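Local atomic coordinates of putative surface-anchored fimbrial subunit (Corynebacterium diphtheriae, PDB entry 3HR6), a protein that probably forms the shaft of a surface-anchored pilus in Corynebacterium diphtheriae, as a major pilin subunit built of tandem Ig-like modules. Residues Q263-Q268 against T420-V424; H331-A335 against W385-T390. All coordinates share one frame; numbering follows the deposited sequence.

Contact 1 of 2, residues Q263-Q268 against T420-V424; sequences QPENGQ and TNVLV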
loop_
_atom_site.group_PDB
_atom_site.type_symbol
_atom_site.label_atom_id
_atom_site.label_comp_id
_atom_site.label_asym_id
_atom_site.label_seq_id
_atom_site.Cartn_x
_atom_site.Cartn_y
_atom_site.Cartn_z
ATOM N N GLN A 263 -6.509 2.737 -19.413
ATOM C CA GLN A 263 -6.215 1.336 -19.322
ATOM C C GLN A 263 -4.745 1.166 -18.944
ATOM O O GLN A 263 -3.854 1.709 -19.624
ATOM C CB GLN A 263 -6.417 0.692 -20.691
ATOM C CG GLN A 263 -5.981 -0.771 -20.767
ATOM C CD GLN A 263 -6.296 -1.369 -22.115
ATOM O OE1 GLN A 263 -7.327 -2.057 -22.302
ATOM N NE2 GLN A 263 -5.425 -1.123 -23.054
ATOM N N PRO A 264 -4.476 0.347 -17.918
ATOM C CA PRO A 264 -3.083 0.036 -17.640
ATOM C C PRO A 264 -2.467 -0.670 -18.846
ATOM O O PRO A 264 -3.100 -1.597 -19.410
ATOM C CB PRO A 264 -3.161 -0.915 -16.441
ATOM C CG PRO A 264 -4.426 -0.695 -15.860
ATOM C CD PRO A 264 -5.376 -0.321 -16.976
ATOM N N GLU A 265 -1.303 -0.217 -19.233
ATOM C CA GLU A 265 -0.614 -0.793 -20.410
ATOM C C GLU A 265 -0.375 -2.286 -20.290
ATOM O O GLU A 265 -0.420 -2.994 -21.321
ATOM C CB GLU A 265 0.680 -0.060 -20.676
ATOM C CG GLU A 265 0.425 1.353 -21.143
ATOM C CD GLU A 265 1.653 1.984 -21.716
ATOM O OE1 GLU A 265 1.798 1.967 -22.955
ATOM O OE2 GLU A 265 2.504 2.463 -20.922
ATOM N N ASN A 266 -0.191 -2.777 -19.061
ATOM C CA ASN A 266 0.057 -4.213 -18.879
ATOM C C ASN A 266 -1.167 -4.888 -18.308
ATOM O O ASN A 266 -1.063 -5.972 -17.753
ATOM C CB ASN A 266 1.252 -4.419 -17.966
ATOM C CG ASN A 266 1.030 -3.878 -16.582
ATOM O OD1 ASN A 266 -0.027 -3.314 -16.279
ATOM N ND2 ASN A 266 2.052 -4.019 -15.711
ATOM N N GLY A 267 -2.314 -4.207 -18.381
ATOM C CA GLY A 267 -3.561 -4.673 -17.807
ATOM C C GLY A 267 -3.715 -4.648 -16.314
ATOM O O GLY A 267 -4.770 -4.965 -15.851
ATOM N N GLN A 268 -2.665 -4.260 -15.578
ATOM C CA GLN A 268 -2.656 -4.395 -14.144
ATOM C C GLN A 268 -2.907 -3.035 -13.478
ATOM O O GLN A 268 -2.048 -2.165 -13.547
ATOM C CB GLN A 268 -1.327 -4.938 -13.669
ATOM C CG GLN A 268 -0.797 -6.111 -14.475
ATOM C CD GLN A 268 -1.788 -7.243 -14.557
ATOM O OE1 GLN A 268 -2.357 -7.568 -15.660
ATOM N NE2 GLN A 268 -2.006 -7.875 -13.405
ATOM N N THR A 420 -3.412 -13.891 -14.092
ATOM C CA THR A 420 -3.324 -12.886 -15.167
ATOM C C THR A 420 -2.340 -11.819 -14.761
ATOM O O THR A 420 -2.518 -11.214 -13.737
ATOM C CB THR A 420 -4.710 -12.285 -15.431
ATOM O OG1 THR A 420 -5.520 -13.390 -15.854
ATOM C CG2 THR A 420 -4.680 -11.237 -16.540
ATOM N N ASN A 421 -1.312 -11.594 -15.573
ATOM C CA ASN A 421 -0.371 -10.515 -15.257
ATOM C C ASN A 421 0.082 -9.696 -16.468
ATOM O O ASN A 421 1.048 -8.955 -16.391
ATOM C CB ASN A 421 0.835 -11.069 -14.479
ATOM C CG ASN A 421 1.663 -12.095 -15.235
ATOM O OD1 ASN A 421 1.401 -12.493 -16.387
ATOM N ND2 ASN A 421 2.692 -12.554 -14.543
ATOM N N VAL A 422 -0.628 -9.865 -17.579
ATOM C CA VAL A 422 -0.503 -9.011 -18.751
ATOM C C VAL A 422 -1.914 -8.630 -19.229
ATOM O O VAL A 422 -2.907 -9.200 -18.777
ATOM C CB VAL A 422 0.285 -9.696 -19.839
ATOM C CG1 VAL A 422 1.677 -10.044 -19.352
ATOM C CG2 VAL A 422 -0.453 -10.931 -20.364
ATOM N N LEU A 423 -1.992 -7.658 -20.136
ATOM C CA LEU A 423 -3.258 -7.222 -20.673
ATOM C C LEU A 423 -3.963 -8.378 -21.382
ATOM O O LEU A 423 -3.373 -9.077 -22.180
ATOM C CB LEU A 423 -3.036 -6.046 -21.625
ATOM C CG LEU A 423 -4.263 -5.417 -22.265
ATOM C CD1 LEU A 423 -5.040 -4.655 -21.234
ATOM C CD2 LEU A 423 -3.871 -4.521 -23.402
ATOM N N VAL A 424 -5.223 -8.595 -21.070
ATOM C CA VAL A 424 -5.972 -9.655 -21.727
ATOM C C VAL A 424 -6.509 -9.081 -23.033
ATOM O O VAL A 424 -7.109 -8.015 -23.027
ATOM C CB VAL A 424 -7.119 -10.147 -20.854
ATOM C CG1 VAL A 424 -7.918 -11.176 -21.592
ATOM C CG2 VAL A 424 -6.610 -10.721 -19.528
#

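Contact 2 of 2, residues H331-A335 against W385-T390; sequences HRCEA and WAGKGT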
loop_
_atom_site.group_PDB
_atom_site.type_symbol
_atom_site.label_atom_id
_atom_site.label_comp_id
_atom_site.label_asym_id
_atom_site.label_seq_id
_atom_site.Cartn_x
_atom_site.Cartn_y
_atom_site.Cartn_z
ATOM N N HIS A 331 -21.707 -6.148 -25.011
ATOM C CA HIS A 331 -22.762 -6.700 -24.193
ATOM C C HIS A 331 -22.238 -7.916 -23.470
ATOM O O HIS A 331 -21.118 -8.351 -23.698
ATOM C CB HIS A 331 -23.928 -7.137 -25.068
ATOM C CG HIS A 331 -24.824 -6.016 -25.496
ATOM N ND1 HIS A 331 -25.763 -5.460 -24.652
ATOM C CD2 HIS A 331 -24.955 -5.374 -26.681
ATOM C CE1 HIS A 331 -26.445 -4.534 -25.305
ATOM N NE2 HIS A 331 -25.969 -4.453 -26.538
ATOM N N ARG A 332 -23.063 -8.455 -22.590
ATOM C CA ARG A 332 -22.872 -9.729 -21.951
ATOM C C ARG A 332 -23.929 -10.704 -22.491
ATOM O O ARG A 332 -25.071 -10.300 -22.767
ATOM C CB ARG A 332 -23.025 -9.627 -20.438
ATOM C CG ARG A 332 -21.987 -8.727 -19.767
ATOM C CD ARG A 332 -20.635 -9.374 -19.782
ATOM N NE ARG A 332 -20.570 -10.588 -18.988
ATOM C CZ ARG A 332 -19.494 -11.350 -18.786
ATOM N NH1 ARG A 332 -18.325 -11.014 -19.343
ATOM N NH2 ARG A 332 -19.604 -12.451 -18.029
ATOM N N CYS A 333 -23.509 -11.954 -22.681
ATOM C CA CYS A 333 -24.338 -13.008 -23.238
ATOM C C CYS A 333 -24.374 -14.210 -22.278
ATOM O O CYS A 333 -23.434 -14.414 -21.488
ATOM C CB CYS A 333 -23.784 -13.403 -24.628
ATOM S SG CYS A 333 -24.275 -12.331 -26.005
ATOM N N GLU A 334 -25.458 -14.986 -22.336
ATOM C CA GLU A 334 -25.583 -16.253 -21.653
ATOM C C GLU A 334 -24.876 -17.329 -22.479
ATOM O O GLU A 334 -24.441 -17.071 -23.614
ATOM C CB GLU A 334 -27.058 -16.618 -21.449
ATOM C CG GLU A 334 -27.822 -15.643 -20.591
ATOM C CD GLU A 334 -27.356 -15.583 -19.143
ATOM O OE1 GLU A 334 -26.569 -16.450 -18.687
ATOM O OE2 GLU A 334 -27.802 -14.643 -18.440
ATOM N N ALA A 335 -24.755 -18.513 -21.883
ATOM C CA ALA A 335 -24.111 -19.689 -22.503
ATOM C C ALA A 335 -24.631 -20.071 -23.884
ATOM O O ALA A 335 -23.872 -20.585 -24.689
ATOM C CB ALA A 335 -24.227 -20.885 -21.573
ATOM N N TRP A 385 -17.807 -9.441 -13.508
ATOM C CA TRP A 385 -18.997 -9.707 -14.335
ATOM C C TRP A 385 -19.722 -10.994 -13.944
ATOM O O TRP A 385 -20.641 -11.443 -14.640
ATOM C CB TRP A 385 -18.566 -9.768 -15.815
ATOM C CG TRP A 385 -17.960 -8.531 -16.248
ATOM C CD1 TRP A 385 -16.623 -8.156 -16.161
ATOM C CD2 TRP A 385 -18.650 -7.409 -16.789
ATOM N NE1 TRP A 385 -16.468 -6.889 -16.622
ATOM C CE2 TRP A 385 -17.687 -6.412 -17.047
ATOM C CE3 TRP A 385 -19.994 -7.165 -17.143
ATOM C CZ2 TRP A 385 -18.013 -5.202 -17.598
ATOM C CZ3 TRP A 385 -20.309 -5.963 -17.689
ATOM C CH2 TRP A 385 -19.337 -4.980 -17.912
ATOM N N ALA A 386 -19.293 -11.603 -12.846
ATOM C CA ALA A 386 -19.940 -12.801 -12.332
ATOM C C ALA A 386 -21.418 -12.530 -12.225
ATOM O O ALA A 386 -21.826 -11.450 -11.808
ATOM C CB ALA A 386 -19.370 -13.172 -10.951
ATOM N N GLY A 387 -22.214 -13.486 -12.596
ATOM C CA GLY A 387 -23.661 -13.261 -12.543
ATOM C C GLY A 387 -24.302 -12.414 -13.643
ATOM O O GLY A 387 -25.513 -12.244 -13.644
ATOM N N LYS A 388 -23.519 -11.897 -14.595
ATOM C CA LYS A 388 -24.106 -11.290 -15.787
ATOM C C LYS A 388 -23.656 -12.112 -16.977
ATOM O O LYS A 388 -22.681 -11.805 -17.635
ATOM C CB LYS A 388 -23.658 -9.842 -15.976
ATOM C CG LYS A 388 -24.104 -8.875 -14.868
ATOM C CD LYS A 388 -25.603 -8.793 -14.750
ATOM C CE LYS A 388 -26.000 -7.713 -13.726
ATOM N NZ LYS A 388 -27.456 -7.492 -13.672
ATOM N N GLY A 389 -24.379 -13.174 -17.244
ATOM C CA GLY A 389 -24.012 -14.072 -18.311
ATOM C C GLY A 389 -22.671 -14.727 -18.090
ATOM O O GLY A 389 -22.145 -14.770 -16.995
ATOM N N THR A 390 -22.141 -15.268 -19.174
ATOM C CA THR A 390 -20.917 -16.025 -19.127
ATOM C C THR A 390 -19.820 -15.462 -20.002
ATOM O O THR A 390 -18.682 -15.811 -19.803
ATOM C CB THR A 390 -21.120 -17.493 -19.565
ATOM O OG1 THR A 390 -21.567 -17.561 -20.927
ATOM C CG2 THR A 390 -22.117 -18.202 -18.655
HETATM O O HOH W 1 -27.041 -13.717 -16.163
HETATM O O HOH W 2 -21.639 -16.628 -23.866
#

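Contact 1 of 2, residues Q263-Q268 against T420-V424
The carbonyl O of Asn-266 meets the backbone of Val-422 and Leu-423. It takes a CA-H...O contact from Val-422 CA at 3.2 Å. Leu-423 N lies as close, 3.1 Å from Asn-266 O, but its angle is too poor for a hydrogen bond. The contact probably lies at a junction between two of the tandem Ig-like modules. Segment 263-268 is a loop in the Cna-B-like region and leads into strand 268-276. Segment 420-424 leads into strand 424-432, which runs parallel to strand 302-315. Leu-423 carries most of the apolar contact. Its CD1 reaches Gly-267 CA at 3.7 Å. Leu-423 CG stands anti to the backbone N (chi1 -178°), and its two methyls meet the amide end of Gln-263. Gln-263 is extended and crosses the leucine at about a right angle. Leu-423 CD1 is 3.6 Å from Gln-263 CD, and Leu-423 CD2 is 3.8 Å from Gln-263 NE2. The amide is also fixed from outside: Gly-366 N bonds to Gln-263 OE1, and Gln-263 NE2 bonds to Gln-308 OE1. Both polar ends of the amide thus have partners, and the methyls pack against it. Next in sequence to Gly-267, the bent side chain of Gln-268 lies against the main chain of Asn-421, with Gln-268 CD 3.6 Å from Asn-421 CA. The loop holds its own shape. Pro-264 to Gly-267 is a type I beta turn, and Gly-267 takes a positive phi. Asn-266 turns its CB away from segment 420-424, and its side chain closes an Asx turn. Its OD1 accepts a hydrogen bond from Gln-268 N at 2.9 Å, with an N-H...O angle of 158°, and the donor lies 45° out of the carbonyl plane.

Contact 2 of 2, residues H331-A335 against W385-T390
Arg-332 grips the carbonyl O of Lys-388 with two nitrogens, side-on. The bond from Arg-332 NE to Lys-388 O is short and straight (2.8 Å, 164°). The one from Arg-332 NH2 to the same oxygen is longer and more bent (3.2 Å). The oxygen lies in the guanidinium plane. A third direct bond joins main chains: Thr-390 N donates to Cys-333 O at 2.8 Å. Gly-389 CA adds a CA-H...O contact to Cys-333 O.

Packing completes the hold on the arginine. Trp-385 CB sits over the centre of one guanidinium face, 3.5 Å above it. Bends at chi2 and chi3 bring Arg-332 CD to 3.5 Å from Trp-385 CE3. The guanidinium and indole planes are 25° apart. Phe-392 adds a cation-pi contact to Arg-332 and an edge-to-face contact to Trp-385.

Two waters bridge the segments. One joins Glu-334 OE2 to Gly-389 N and Gly-387 O. The other links Glu-334 O with Thr-390 OG1.

Trp-385 to Lys-388 is a type II beta turn, and its tryptophan lies close to Gln-158 of the calcium site. The Thr-390 bond lies at the end of the antiparallel pairing of strands 327-333 and 391-398, a ladder of an Ig-like module also tied by the Cys-333 to Cys-393 disulfide.

Both contacts are partly buried and mix covered residues with exposed ones. Their centres are 21 Å apart and their nearest atoms about 11 Å apart, without touching. Contact 1 lies nearer the centre of the chain and joins loops that lead into strands 268-276 and 424-432. Contact 2 lies farther out and ties the end of strand 327-333 to the loop before strand 391-398. Contact 1 rests mainly on a leucine against a glycine and an amide, with weak CH...O help. Contact 2 is more polar, with direct bonds, an arginine packed against a tryptophan and bridging waters. Contact 2 also carries a disulfide cysteine and approaches the calcium site; contact 1 lies away from both.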